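Local atomic coordinates of methylxanthine N3-demethylase NdmB (Pseudomonas putida, PDB entry 6ICL), a protein that removes the N3-methyl group of theobromine and related methylxanthines as formaldehyde, using a Rieske [2Fe-2S] cluster and a non-haem iron centre. Residues 200-203 / 204-208; 299-302 / 303-307; 307-310 / 311-315; 316-319 / 320-323; 330-333 / 334-338. One frame throughout, in Å; residues are numbered along the deposited sequence.

Contact 1 (200-203 / 204-208); sequences FVHP and GTLYD. With FE (Fe (III) ion), chain C.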
loop_
_atom_site.group_PDB
_atom_site.type_symbol
_atom_site.label_atom_id
_atom_site.label_comp_id
_atom_site.label_asym_id
_atom_site.label_seq_id
_atom_site.Cartn_x
_atom_site.Cartn_y
_atom_site.Cartn_z
ATOM N N PHE A 200 -30.450 18.698 -1.694
ATOM C CA PHE A 200 -30.108 17.284 -1.608
ATOM C C PHE A 200 -28.609 17.040 -1.557
ATOM O O PHE A 200 -28.160 16.133 -0.846
ATOM C CB PHE A 200 -30.771 16.543 -2.786
ATOM C CG PHE A 200 -32.230 16.944 -2.952
ATOM C CD1 PHE A 200 -33.212 16.392 -2.129
ATOM C CD2 PHE A 200 -32.596 17.954 -3.845
ATOM C CE1 PHE A 200 -34.550 16.818 -2.227
ATOM C CE2 PHE A 200 -33.931 18.378 -3.953
ATOM C CZ PHE A 200 -34.896 17.809 -3.157
ATOM N N VAL A 201 -27.824 17.832 -2.284
ATOM C CA VAL A 201 -26.372 17.650 -2.287
ATOM C C VAL A 201 -25.703 18.469 -1.185
ATOM O O VAL A 201 -24.729 18.014 -0.571
ATOM C CB VAL A 201 -25.803 18.008 -3.677
ATOM C CG1 VAL A 201 -24.257 17.876 -3.700
ATOM C CG2 VAL A 201 -26.445 17.140 -4.759
ATOM N N HIS A 202 -26.229 19.676 -0.902
ATOM C CA HIS A 202 -25.583 20.627 0.005
ATOM C C HIS A 202 -26.438 21.005 1.217
ATOM O O HIS A 202 -26.395 22.166 1.633
ATOM C CB HIS A 202 -25.226 21.925 -0.747
ATOM C CG HIS A 202 -24.404 21.729 -1.990
ATOM N ND1 HIS A 202 -23.157 21.129 -1.978
ATOM C CD2 HIS A 202 -24.642 22.065 -3.285
ATOM C CE1 HIS A 202 -22.668 21.105 -3.210
ATOM N NE2 HIS A 202 -23.554 21.656 -4.030
ATOM N N PRO A 203 -27.208 20.096 1.832
ATOM C CA PRO A 203 -28.204 20.574 2.816
ATOM C C PRO A 203 -27.602 21.312 4.006
ATOM O O PRO A 203 -28.127 22.361 4.402
ATOM C CB PRO A 203 -28.925 19.287 3.246
ATOM C CG PRO A 203 -27.962 18.188 2.963
ATOM C CD PRO A 203 -27.211 18.626 1.727
ATOM N N GLY A 204 -26.514 20.821 4.580
ATOM C CA GLY A 204 -25.923 21.538 5.691
ATOM C C GLY A 204 -24.851 22.549 5.331
ATOM O O GLY A 204 -24.156 23.044 6.224
ATOM N N THR A 205 -24.693 22.883 4.060
ATOM C CA THR A 205 -23.587 23.732 3.635
ATOM C C THR A 205 -24.026 24.975 2.891
ATOM O O THR A 205 -23.460 26.044 3.107
ATOM C CB THR A 205 -22.630 22.927 2.742
ATOM O OG1 THR A 205 -22.141 21.809 3.484
ATOM C CG2 THR A 205 -21.467 23.774 2.318
ATOM N N LEU A 206 -24.995 24.861 1.993
ATOM C CA LEU A 206 -25.421 25.971 1.152
ATOM C C LEU A 206 -26.924 26.175 1.318
ATOM O O LEU A 206 -27.700 25.216 1.237
ATOM C CB LEU A 206 -25.084 25.699 -0.314
ATOM C CG LEU A 206 -23.609 25.635 -0.688
ATOM C CD1 LEU A 206 -23.483 25.299 -2.153
ATOM C CD2 LEU A 206 -22.964 26.956 -0.397
ATOM N N TYR A 207 -27.332 27.416 1.558
ATOM C CA TYR A 207 -28.749 27.747 1.585
ATOM C C TYR A 207 -29.260 27.904 0.160
ATOM O O TYR A 207 -28.601 28.525 -0.678
ATOM C CB TYR A 207 -28.981 29.038 2.374
ATOM C CG TYR A 207 -30.417 29.515 2.385
ATOM C CD1 TYR A 207 -31.388 28.841 3.124
ATOM C CD2 TYR A 207 -30.804 30.652 1.670
ATOM C CE1 TYR A 207 -32.702 29.276 3.149
ATOM C CE2 TYR A 207 -32.121 31.097 1.689
ATOM C CZ TYR A 207 -33.065 30.403 2.433
ATOM O OH TYR A 207 -34.380 30.824 2.469
ATOM N N ASP A 208 -30.434 27.328 -0.122
ATOM C CA ASP A 208 -31.044 27.484 -1.439
ATOM C C ASP A 208 -31.960 28.700 -1.423
ATOM O O ASP A 208 -33.006 28.673 -0.755
ATOM C CB ASP A 208 -31.820 26.231 -1.840
ATOM C CG ASP A 208 -32.397 26.319 -3.255
ATOM O OD1 ASP A 208 -32.126 27.310 -3.973
ATOM O OD2 ASP A 208 -33.119 25.382 -3.661
HETATM FE FE FE C . -23.302 21.859 -5.896
HETATM O O HOH W 1 -22.662 23.714 -6.579
#
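His202 and Leu206 meet where the chain leaves helix 198-201 and turns back past the mononuclear iron, a site of two histidines and one carboxylate that His202 shares with His197 and Asp314. The principle illustrated is that a metal ligand is positioned by its own local turn as well as by the metal.

Backbone bonds come first. Leu206 N reaches His202 O over 3.1 Å in a practically straight bond (179°) lying in the carbonyl plane, whereas Thr205 N, 3.0 Å from the same His202 O, comes in from above that plane. Two donors thus grip one oxygen, and residues 202-205 fold as a type I turn.

Packing is the second element. The two side chains run side by side, both with CG beside the backbone N (chi1 -54° in His202, -66° in Leu206), which brings Leu206 CD1 over one face of the imidazole, a CH-pi contact 3.8 Å from the ring centroid. Val201 CG1 covers the opposite face. An alanine in place of Leu206 would probably strip the methyl cover from that face and open a gap beside the ring, though iron and Glu313 would still hold it.

Polar and metal bonds hold both ends of the ring. Glu313 receives His202 ND1 on OE1 and bonds Thr205 OG1 through OE2, while His202 NE2 binds the iron at 1.9 Å.

Contact 2 (299-302 / 303-307); sequences PDHM and HLAFQ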
loop_
_atom_site.group_PDB
_atom_site.type_symbol
_atom_site.label_atom_id
_atom_site.label_comp_id
_atom_site.label_asym_id
_atom_site.label_seq_id
_atom_site.Cartn_x
_atom_site.Cartn_y
_atom_site.Cartn_z
ATOM N N PRO A 299 -7.977 34.899 6.026
ATOM C CA PRO A 299 -7.082 33.968 5.327
ATOM C C PRO A 299 -7.746 33.416 4.069
ATOM O O PRO A 299 -8.907 33.006 4.088
ATOM C CB PRO A 299 -6.838 32.870 6.368
ATOM C CG PRO A 299 -8.022 32.954 7.291
ATOM C CD PRO A 299 -8.393 34.387 7.348
ATOM N N ASP A 300 -6.994 33.411 2.968
ATOM C CA ASP A 300 -7.490 32.810 1.736
ATOM C C ASP A 300 -7.905 31.352 1.925
ATOM O O ASP A 300 -8.823 30.876 1.244
ATOM C CB ASP A 300 -6.427 32.904 0.655
ATOM C CG ASP A 300 -6.347 34.288 0.045
ATOM O OD1 ASP A 300 -7.097 35.189 0.472
ATOM O OD2 ASP A 300 -5.519 34.478 -0.856
ATOM N N HIS A 301 -7.238 30.623 2.819
ATOM C CA HIS A 301 -7.557 29.208 2.958
ATOM C C HIS A 301 -8.986 28.991 3.446
ATOM O O HIS A 301 -9.601 27.967 3.121
ATOM C CB HIS A 301 -6.583 28.528 3.904
ATOM C CG HIS A 301 -6.890 27.080 4.105
ATOM N ND1 HIS A 301 -6.570 26.126 3.171
ATOM C CD2 HIS A 301 -7.552 26.432 5.092
ATOM C CE1 HIS A 301 -6.978 24.944 3.591
ATOM N NE2 HIS A 301 -7.574 25.101 4.759
ATOM N N MET A 302 -9.533 29.926 4.226
ATOM C CA MET A 302 -10.923 29.787 4.666
ATOM C C MET A 302 -11.888 29.741 3.484
ATOM O O MET A 302 -12.844 28.950 3.488
ATOM C CB MET A 302 -11.293 30.925 5.612
ATOM C CG MET A 302 -12.797 31.138 5.785
ATOM S SD MET A 302 -13.087 32.713 6.647
ATOM C CE MET A 302 -13.042 32.151 8.360
ATOM N N HIS A 303 -11.657 30.583 2.468
ATOM C CA HIS A 303 -12.494 30.581 1.271
ATOM C C HIS A 303 -12.251 29.365 0.398
ATOM O O HIS A 303 -13.199 28.807 -0.169
ATOM C CB HIS A 303 -12.252 31.851 0.465
ATOM C CG HIS A 303 -12.703 33.068 1.183
ATOM N ND1 HIS A 303 -14.031 33.421 1.268
ATOM C CD2 HIS A 303 -12.019 33.973 1.922
ATOM C CE1 HIS A 303 -14.142 34.509 2.009
ATOM N NE2 HIS A 303 -12.935 34.871 2.407
ATOM N N LEU A 304 -10.986 28.963 0.241
ATOM C CA LEU A 304 -10.679 27.770 -0.535
ATOM C C LEU A 304 -11.261 26.527 0.118
ATOM O O LEU A 304 -11.819 25.664 -0.573
ATOM C CB LEU A 304 -9.167 27.606 -0.666
ATOM C CG LEU A 304 -8.459 27.524 -2.008
ATOM C CD1 LEU A 304 -9.347 27.894 -3.155
ATOM C CD2 LEU A 304 -7.266 28.462 -1.928
ATOM N N ALA A 305 -11.070 26.381 1.435
ATOM C CA ALA A 305 -11.561 25.183 2.100
ATOM C C ALA A 305 -13.076 25.105 2.050
ATOM O O ALA A 305 -13.625 24.006 1.975
ATOM C CB ALA A 305 -11.085 25.125 3.548
ATOM N N PHE A 306 -13.771 26.241 2.113
ATOM C CA PHE A 306 -15.222 26.160 2.022
ATOM C C PHE A 306 -15.639 25.678 0.646
ATOM O O PHE A 306 -16.498 24.804 0.531
ATOM C CB PHE A 306 -15.876 27.500 2.341
ATOM C CG PHE A 306 -17.369 27.467 2.194
ATOM C CD1 PHE A 306 -18.145 26.844 3.143
ATOM C CD2 PHE A 306 -17.985 27.995 1.071
ATOM C CE1 PHE A 306 -19.512 26.782 2.997
ATOM C CE2 PHE A 306 -19.345 27.940 0.919
ATOM C CZ PHE A 306 -20.110 27.337 1.881
ATOM N N GLN A 307 -15.003 26.198 -0.415
ATOM C CA GLN A 307 -15.337 25.737 -1.758
ATOM C C GLN A 307 -14.972 24.270 -1.944
ATOM O O GLN A 307 -15.698 23.530 -2.620
ATOM C CB GLN A 307 -14.650 26.612 -2.817
ATOM C CG GLN A 307 -15.119 28.047 -2.822
ATOM C CD GLN A 307 -16.601 28.161 -3.157
ATOM O OE1 GLN A 307 -17.156 27.342 -3.900
ATOM N NE2 GLN A 307 -17.250 29.166 -2.589
#
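Asp300 O is held by two backbone donors in the first turns of helix 300-319: Leu304 N, 3.1 Å from Asp300 O in a bond of good geometry (168°), and His303 N, whose bond to the same oxygen is weak. The next rung is shorter, with Ala305 N only 2.7 Å from His301 O, and Phe306 N follows on Met302 O. A helix start of this sort shows how side chains one turn apart pack once the backbone ladder is set.

His301 and Ala305 form the plainest such pair. With CG anti to the backbone N (chi1 179°), the imidazole of His301 swings along the helix until Ala305 CB sits over its face, 4.1 Å from the centroid in a CH-pi contact; the nearest ring atom is His301 NE2, at 3.7 Å from Ala305 CB. Met302 instead meets the ring of the next residue: its chain bends at chi3, and SD stands above the face of the His303 ring, 5.0 Å from the centroid, a distant sulfur-aromatic approach. The carboxylate of Asp300 makes a salt bridge through OD1 with Arg293 of strand 284-294, and a negative group at this end of a helix probably suits the local dipole.

The face with His301, Met302 and Ala305 lies against Glu47, Ser52 and Ala51 of the third subunit. Phe306 meets Thr205 and Leu206, and Leu304 leans on strands 171-181 and 284-294.

Contact 3 (307-310 / 311-315); sequences QKRV and LDEDQ. With FE (Fe (III) ion), chain C.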
loop_
_atom_site.group_PDB
_atom_site.type_symbol
_atom_site.label_atom_id
_atom_site.label_comp_id
_atom_site.label_asym_id
_atom_site.label_seq_id
_atom_site.Cartn_x
_atom_site.Cartn_y
_atom_site.Cartn_z
ATOM N N GLN A 307 -15.003 26.198 -0.415
ATOM C CA GLN A 307 -15.337 25.737 -1.758
ATOM C C GLN A 307 -14.972 24.270 -1.944
ATOM O O GLN A 307 -15.698 23.530 -2.620
ATOM C CB GLN A 307 -14.650 26.612 -2.817
ATOM C CG GLN A 307 -15.119 28.047 -2.822
ATOM C CD GLN A 307 -16.601 28.161 -3.157
ATOM O OE1 GLN A 307 -17.156 27.342 -3.900
ATOM N NE2 GLN A 307 -17.250 29.166 -2.589
ATOM N N LYS A 308 -13.864 23.819 -1.351
ATOM C CA LYS A 308 -13.553 22.394 -1.430
ATOM C C LYS A 308 -14.627 21.554 -0.743
ATOM O O LYS A 308 -14.995 20.481 -1.228
ATOM C CB LYS A 308 -12.184 22.099 -0.818
ATOM C CG LYS A 308 -11.875 20.612 -0.797
ATOM C CD LYS A 308 -10.499 20.283 -0.223
ATOM C CE LYS A 308 -10.375 18.775 0.025
ATOM N NZ LYS A 308 -10.610 18.018 -1.229
ATOM N N ARG A 309 -15.125 22.014 0.402
ATOM C CA ARG A 309 -16.197 21.283 1.072
ATOM C C ARG A 309 -17.418 21.124 0.162
ATOM O O ARG A 309 -17.999 20.039 0.062
ATOM C CB ARG A 309 -16.566 22.006 2.362
ATOM C CG ARG A 309 -17.725 21.380 3.107
ATOM C CD ARG A 309 -18.038 22.200 4.344
ATOM N NE ARG A 309 -19.187 21.662 5.073
ATOM C CZ ARG A 309 -19.799 22.297 6.066
ATOM N NH1 ARG A 309 -19.372 23.497 6.451
ATOM N NH2 ARG A 309 -20.846 21.742 6.665
ATOM N N VAL A 310 -17.797 22.187 -0.531
ATOM C CA VAL A 310 -18.897 22.114 -1.486
ATOM C C VAL A 310 -18.555 21.156 -2.624
ATOM O O VAL A 310 -19.353 20.277 -2.982
ATOM C CB VAL A 310 -19.220 23.525 -1.994
ATOM C CG1 VAL A 310 -20.089 23.482 -3.260
ATOM C CG2 VAL A 310 -19.884 24.327 -0.858
ATOM N N LEU A 311 -17.362 21.316 -3.209
ATOM C CA LEU A 311 -16.928 20.438 -4.296
ATOM C C LEU A 311 -16.988 18.978 -3.884
ATOM O O LEU A 311 -17.420 18.116 -4.662
ATOM C CB LEU A 311 -15.503 20.799 -4.723
ATOM C CG LEU A 311 -15.287 22.151 -5.409
ATOM C CD1 LEU A 311 -13.778 22.412 -5.559
ATOM C CD2 LEU A 311 -15.981 22.161 -6.779
ATOM N N ASP A 312 -16.585 18.680 -2.652
ATOM C CA ASP A 312 -16.587 17.286 -2.227
ATOM C C ASP A 312 -17.995 16.743 -2.034
ATOM O O ASP A 312 -18.180 15.528 -2.117
ATOM C CB ASP A 312 -15.784 17.101 -0.931
ATOM C CG ASP A 312 -14.284 17.183 -1.161
ATOM O OD1 ASP A 312 -13.818 16.958 -2.311
ATOM O OD2 ASP A 312 -13.575 17.484 -0.174
ATOM N N GLU A 313 -18.989 17.610 -1.806
ATOM C CA GLU A 313 -20.379 17.138 -1.786
ATOM C C GLU A 313 -20.886 16.831 -3.198
ATOM O O GLU A 313 -21.522 15.799 -3.421
ATOM C CB GLU A 313 -21.269 18.171 -1.086
ATOM C CG GLU A 313 -20.953 18.283 0.389
ATOM C CD GLU A 313 -21.598 19.481 1.041
ATOM O OE1 GLU A 313 -22.016 20.423 0.329
ATOM O OE2 GLU A 313 -21.670 19.484 2.278
ATOM N N ASP A 314 -20.579 17.692 -4.168
ATOM C CA ASP A 314 -21.010 17.458 -5.546
ATOM C C ASP A 314 -20.304 16.264 -6.177
ATOM O O ASP A 314 -20.915 15.515 -6.949
ATOM C CB ASP A 314 -20.740 18.696 -6.397
ATOM C CG ASP A 314 -21.760 19.815 -6.182
ATOM O OD1 ASP A 314 -22.981 19.556 -6.156
ATOM O OD2 ASP A 314 -21.328 20.965 -6.071
ATOM N N GLN A 315 -19.002 16.100 -5.912
ATOM C CA GLN A 315 -18.180 15.194 -6.709
ATOM C C GLN A 315 -18.758 13.784 -6.852
ATOM O O GLN A 315 -18.906 13.318 -7.988
ATOM C CB GLN A 315 -16.755 15.116 -6.138
ATOM C CG GLN A 315 -15.854 14.210 -7.022
ATOM C CD GLN A 315 -14.375 14.244 -6.626
ATOM O OE1 GLN A 315 -14.034 14.807 -5.597
ATOM N NE2 GLN A 315 -13.492 13.658 -7.468
HETATM FE FE FE C . -23.302 21.859 -5.896
HETATM O O HOH W 2 -20.004 18.409 4.278
HETATM O O HOH W 1 -22.662 23.714 -6.579
#
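Leu311 N, Asp312 N, Glu313 N and Asp314 N bond in succession to Gln307 O, Lys308 O, Arg309 O and Val310 O, the regular i to i+4 ladder of helix 300-319, the first of them 2.8 Å between Leu311 N and Gln307 O. The same spacing pairs the side chains. Lys308 runs out extended and bends only at its last torsion (chi4 57°), turning NZ back to the syn lone pair of Asp312 OD2 in a salt bridge of 3.2 Å. One residue on, Arg309 NE and Glu313 OE2 stay 4.3 Å apart, too far for a salt bridge; a water mediates, donating to Glu313 OE2 over 2.8 Å and accepting a weak bond from Arg309 NE. Glu313 has its stronger partner in His202. One residue further, Val310 and Asp314 lie side by side, the methyl CG1 of Val310 coming 4.0 Å from Asp314 OD2. Both oxygens of that carboxylate hold the iron, OD1 at 2.3 Å and OD2 at 2.2 Å, and Asn191 bonds OD1 as well. Successive helix positions therefore carry the second-shell glutamate and the bidentate aspartate of a facial triad of two histidines and one carboxylate, the mononuclear iron site typical of Rieske oxygenases.

Contact 4 (316-319 / 320-323); sequences PVIE and SQWP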
loop_
_atom_site.group_PDB
_atom_site.type_symbol
_atom_site.label_atom_id
_atom_site.label_comp_id
_atom_site.label_asym_id
_atom_site.label_seq_id
_atom_site.Cartn_x
_atom_site.Cartn_y
_atom_site.Cartn_z
ATOM N N PRO A 316 -19.084 13.057 -5.782
ATOM C CA PRO A 316 -19.560 11.678 -5.993
ATOM C C PRO A 316 -20.925 11.609 -6.664
ATOM O O PRO A 316 -21.207 10.630 -7.361
ATOM C CB PRO A 316 -19.597 11.097 -4.575
ATOM C CG PRO A 316 -19.752 12.311 -3.687
ATOM C CD PRO A 316 -18.965 13.386 -4.350
ATOM N N VAL A 317 -21.777 12.620 -6.499
ATOM C CA VAL A 317 -23.072 12.597 -7.178
ATOM C C VAL A 317 -22.885 12.796 -8.676
ATOM O O VAL A 317 -23.419 12.036 -9.496
ATOM C CB VAL A 317 -24.010 13.655 -6.570
ATOM C CG1 VAL A 317 -25.360 13.670 -7.313
ATOM C CG2 VAL A 317 -24.202 13.359 -5.076
ATOM N N ILE A 318 -22.062 13.773 -9.055
ATOM C CA ILE A 318 -21.855 14.069 -10.471
ATOM C C ILE A 318 -21.083 12.942 -11.143
ATOM O O ILE A 318 -21.366 12.571 -12.295
ATOM C CB ILE A 318 -21.140 15.426 -10.642
ATOM C CG1 ILE A 318 -22.099 16.619 -10.458
ATOM C CG2 ILE A 318 -20.591 15.560 -12.034
ATOM C CD1 ILE A 318 -23.211 16.449 -9.486
ATOM N N GLU A 319 -20.082 12.389 -10.453
ATOM C CA GLU A 319 -19.365 11.255 -11.030
ATOM C C GLU A 319 -20.240 10.005 -11.146
ATOM O O GLU A 319 -19.898 9.096 -11.902
ATOM C CB GLU A 319 -18.103 10.963 -10.203
ATOM C CG GLU A 319 -17.030 12.066 -10.420
ATOM C CD GLU A 319 -15.705 11.817 -9.693
ATOM O OE1 GLU A 319 -15.648 10.930 -8.817
ATOM O OE2 GLU A 319 -14.716 12.530 -9.994
ATOM N N SER A 320 -21.375 9.946 -10.438
ATOM C CA SER A 320 -22.282 8.816 -10.597
ATOM C C SER A 320 -23.138 8.923 -11.850
ATOM O O SER A 320 -23.776 7.929 -12.236
ATOM C CB SER A 320 -23.198 8.688 -9.382
ATOM O OG SER A 320 -24.340 9.528 -9.545
ATOM N N GLN A 321 -23.174 10.088 -12.490
ATOM C CA GLN A 321 -24.044 10.272 -13.641
ATOM C C GLN A 321 -23.538 9.453 -14.819
ATOM O O GLN A 321 -22.378 9.580 -15.221
ATOM C CB GLN A 321 -24.117 11.741 -14.031
ATOM C CG GLN A 321 -24.895 12.638 -13.064
ATOM C CD GLN A 321 -24.889 14.084 -13.546
ATOM O OE1 GLN A 321 -23.959 14.832 -13.272
ATOM N NE2 GLN A 321 -25.904 14.463 -14.317
ATOM N N TRP A 322 -24.410 8.626 -15.384
ATOM C CA TRP A 322 -24.008 7.746 -16.470
ATOM C C TRP A 322 -25.142 7.488 -17.458
ATOM O O TRP A 322 -26.298 7.438 -17.065
ATOM C CB TRP A 322 -23.510 6.427 -15.914
ATOM C CG TRP A 322 -24.620 5.605 -15.382
ATOM C CD1 TRP A 322 -25.243 5.743 -14.170
ATOM C CD2 TRP A 322 -25.264 4.509 -16.044
ATOM N NE1 TRP A 322 -26.219 4.780 -14.032
ATOM C CE2 TRP A 322 -26.254 4.013 -15.170
ATOM C CE3 TRP A 322 -25.083 3.885 -17.280
ATOM C CZ2 TRP A 322 -27.078 2.930 -15.500
ATOM C CZ3 TRP A 322 -25.910 2.804 -17.603
ATOM C CH2 TRP A 322 -26.892 2.346 -16.717
ATOM N N PRO A 323 -24.812 7.336 -18.753
ATOM C CA PRO A 323 -23.475 7.532 -19.330
ATOM C C PRO A 323 -22.933 8.931 -19.109
ATOM O O PRO A 323 -23.718 9.886 -18.976
ATOM C CB PRO A 323 -23.705 7.274 -20.825
ATOM C CG PRO A 323 -24.850 6.256 -20.818
ATOM C CD PRO A 323 -25.753 6.769 -19.739
HETATM O O HOH W 3 -20.754 11.668 -14.734
HETATM O O HOH W 4 -20.537 7.272 -13.935
#
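Ser320 and Gln321 fold back on Val317 and Ile318 in a buried turn at the C-terminal side of helix 300-319, a worked example of how a helix hands over to a loop when its regular ladder runs out. Ser320 N is shared between two weak bonds, to Pro316 O and Val317 O. The hydroxyl adds a shorter bond: with OG between the backbone N and the carbonyl carbon (chi1 86°), Ser320 OG donates to Val317 O at 2.7 Å, so one carbonyl takes both the side chain and, weakly, the backbone of the same residue. OG also serves Gln88 N of the second subunit, joining the turn to the next chain.

The following rung is a three-residue step: Gln321 N lies 3.1 Å from Ile318 O, coming in from above the carbonyl plane. A water completes the loop, donating to Ile318 O and to Gln321 O, each at 2.7 Å. Gln321 runs alongside Ile318, and the nearest approach of the two side chains is Ile318 CG2 to Gln321 OE1, 3.7 Å. Gln321 NE2 bonds to Arg85 O of the second subunit.

The side chain of Ile318, about 6 Å from the bound iron, rests on Trp181 of strand 171-181 and on Asn191 of helix 185-192. Glu319 OE2 takes Glu182 N. Over Val317, Ile318 and Gln321 packs Tyr107 of the second subunit, a residue of that subunit's Rieske cluster pocket, so this part of the chain lies between the neighbouring cluster side and the strands and helices around the iron.

Contact 5 (330-333 / 334-338); sequences EVSV and ATDKI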
loop_
_atom_site.group_PDB
_atom_site.type_symbol
_atom_site.label_atom_id
_atom_site.label_comp_id
_atom_site.label_asym_id
_atom_site.label_seq_id
_atom_site.Cartn_x
_atom_site.Cartn_y
_atom_site.Cartn_z
ATOM N N GLU A 330 -32.447 12.071 -21.605
ATOM C CA GLU A 330 -32.596 12.694 -20.294
ATOM C C GLU A 330 -33.822 13.608 -20.273
ATOM O O GLU A 330 -34.130 14.283 -21.256
ATOM C CB GLU A 330 -31.326 13.469 -19.921
ATOM C CG GLU A 330 -30.191 12.571 -19.392
ATOM C CD GLU A 330 -28.821 13.261 -19.442
ATOM O OE1 GLU A 330 -27.815 12.605 -19.767
ATOM O OE2 GLU A 330 -28.754 14.477 -19.211
ATOM N N VAL A 331 -34.535 13.614 -19.153
ATOM C CA VAL A 331 -35.839 14.269 -19.070
ATOM C C VAL A 331 -35.644 15.634 -18.427
ATOM O O VAL A 331 -35.331 15.724 -17.236
ATOM C CB VAL A 331 -36.848 13.428 -18.276
ATOM C CG1 VAL A 331 -38.133 14.225 -18.063
ATOM C CG2 VAL A 331 -37.125 12.097 -18.979
ATOM N N SER A 332 -35.860 16.700 -19.191
ATOM C CA SER A 332 -35.772 18.065 -18.679
ATOM C C SER A 332 -37.140 18.611 -18.279
ATOM O O SER A 332 -38.133 18.423 -18.991
ATOM C CB SER A 332 -35.136 18.987 -19.715
ATOM O OG SER A 332 -33.837 18.530 -20.034
ATOM N N VAL A 333 -37.177 19.303 -17.139
ATOM C CA VAL A 333 -38.373 19.991 -16.658
ATOM C C VAL A 333 -38.129 21.496 -16.709
ATOM O O VAL A 333 -37.055 21.952 -17.130
ATOM C CB VAL A 333 -38.767 19.536 -15.235
ATOM C CG1 VAL A 333 -39.159 18.073 -15.240
ATOM C CG2 VAL A 333 -37.629 19.771 -14.238
ATOM N N ALA A 334 -39.118 22.275 -16.254
ATOM C CA ALA A 334 -39.085 23.721 -16.456
ATOM C C ALA A 334 -37.881 24.355 -15.781
ATOM O O ALA A 334 -37.266 25.279 -16.327
ATOM C CB ALA A 334 -40.379 24.353 -15.936
ATOM N N THR A 335 -37.525 23.873 -14.596
ATOM C CA THR A 335 -36.401 24.473 -13.895
ATOM C C THR A 335 -35.043 24.149 -14.526
ATOM O O THR A 335 -34.040 24.643 -14.013
ATOM C CB THR A 335 -36.406 24.039 -12.428
ATOM O OG1 THR A 335 -36.673 22.637 -12.350
ATOM C CG2 THR A 335 -37.465 24.807 -11.636
ATOM N N ASP A 336 -34.969 23.379 -15.617
ATOM C CA ASP A 336 -33.694 23.119 -16.283
ATOM C C ASP A 336 -33.430 24.070 -17.447
ATOM O O ASP A 336 -32.578 23.780 -18.298
ATOM C CB ASP A 336 -33.629 21.677 -16.777
ATOM C CG ASP A 336 -33.849 20.654 -15.666
ATOM O OD1 ASP A 336 -33.335 20.827 -14.543
ATOM O OD2 ASP A 336 -34.548 19.653 -15.925
ATOM N N LYS A 337 -34.114 25.217 -17.476
ATOM C CA LYS A 337 -34.024 26.149 -18.602
ATOM C C LYS A 337 -32.572 26.465 -18.979
ATOM O O LYS A 337 -32.191 26.411 -20.156
ATOM C CB LYS A 337 -34.789 27.432 -18.234
ATOM C CG LYS A 337 -34.912 28.516 -19.304
ATOM C CD LYS A 337 -35.692 29.707 -18.710
ATOM C CE LYS A 337 -36.369 30.570 -19.773
ATOM N NZ LYS A 337 -35.409 30.849 -20.875
ATOM N N ILE A 338 -31.748 26.810 -17.990
ATOM C CA ILE A 338 -30.331 27.077 -18.262
ATOM C C ILE A 338 -29.673 25.873 -18.919
ATOM O O ILE A 338 -29.007 25.988 -19.954
ATOM C CB ILE A 338 -29.608 27.465 -16.963
ATOM C CG1 ILE A 338 -30.145 28.800 -16.441
ATOM C CG2 ILE A 338 -28.112 27.503 -17.191
ATOM C CD1 ILE A 338 -29.816 29.040 -14.968
#
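Val333 and Asp336 grip each other twice, and this reciprocal pair is the tight half of the contact. Val333 N gives a bond of 2.9 Å to Asp336 OD2, nearly straight (165°) but meeting the carboxylate on its anti side and 34° out of its plane. In return Asp336 N bonds to Val333 O, also at 2.9 Å, closing a type I turn through Ala334 and Thr335. Val333 CG2 adds packing, 3.5 Å from Asp336 OD2 and 3.6 Å from Thr335 OG1. A chi1 of -56° sets CG of Asp336 beside the backbone N, folded toward the preceding residues; at the N-cap position of helix 337-355, it makes no capping bond. Asp336 OD2 also bonds His84 NE2 in the Rieske cluster pocket of the second subunit, consistent with the acidic bridge by which Rieske oxygenases pass electrons from cluster to mononuclear iron. An alanine here would probably leave both Val333 N and that histidine without their partner.

Looser is the other side, where Ala334 is exposed and Lys337 NZ makes a salt bridge with Glu370. Val333 packs on Trp110 of the second subunit, while Glu330 links the loop to Arg343 of helix 337-355 and to Arg187 of helix 185-192.

Overall arrangement
From the N terminus onward the five contacts run in series, each closing only a few residues, and none nests within or crosses another. Contact 1 turns the chain off helix 198-201; contacts 2, 3 and 4 then climb helix 300-319, contacts 2 and 3 sharing Gln307 and contact 4 adjoining in sequence. Contact 5 closes the turn that opens helix 337-355. Contact 1 touches contact 2 by packing and meets contact 3 at the iron, so loop and helix are tied across the metal. Contacts 4 and 5, about 5 Å apart at their nearest atoms, both face the second subunit, carrying the catalytic domain to its neighbour's Rieske side.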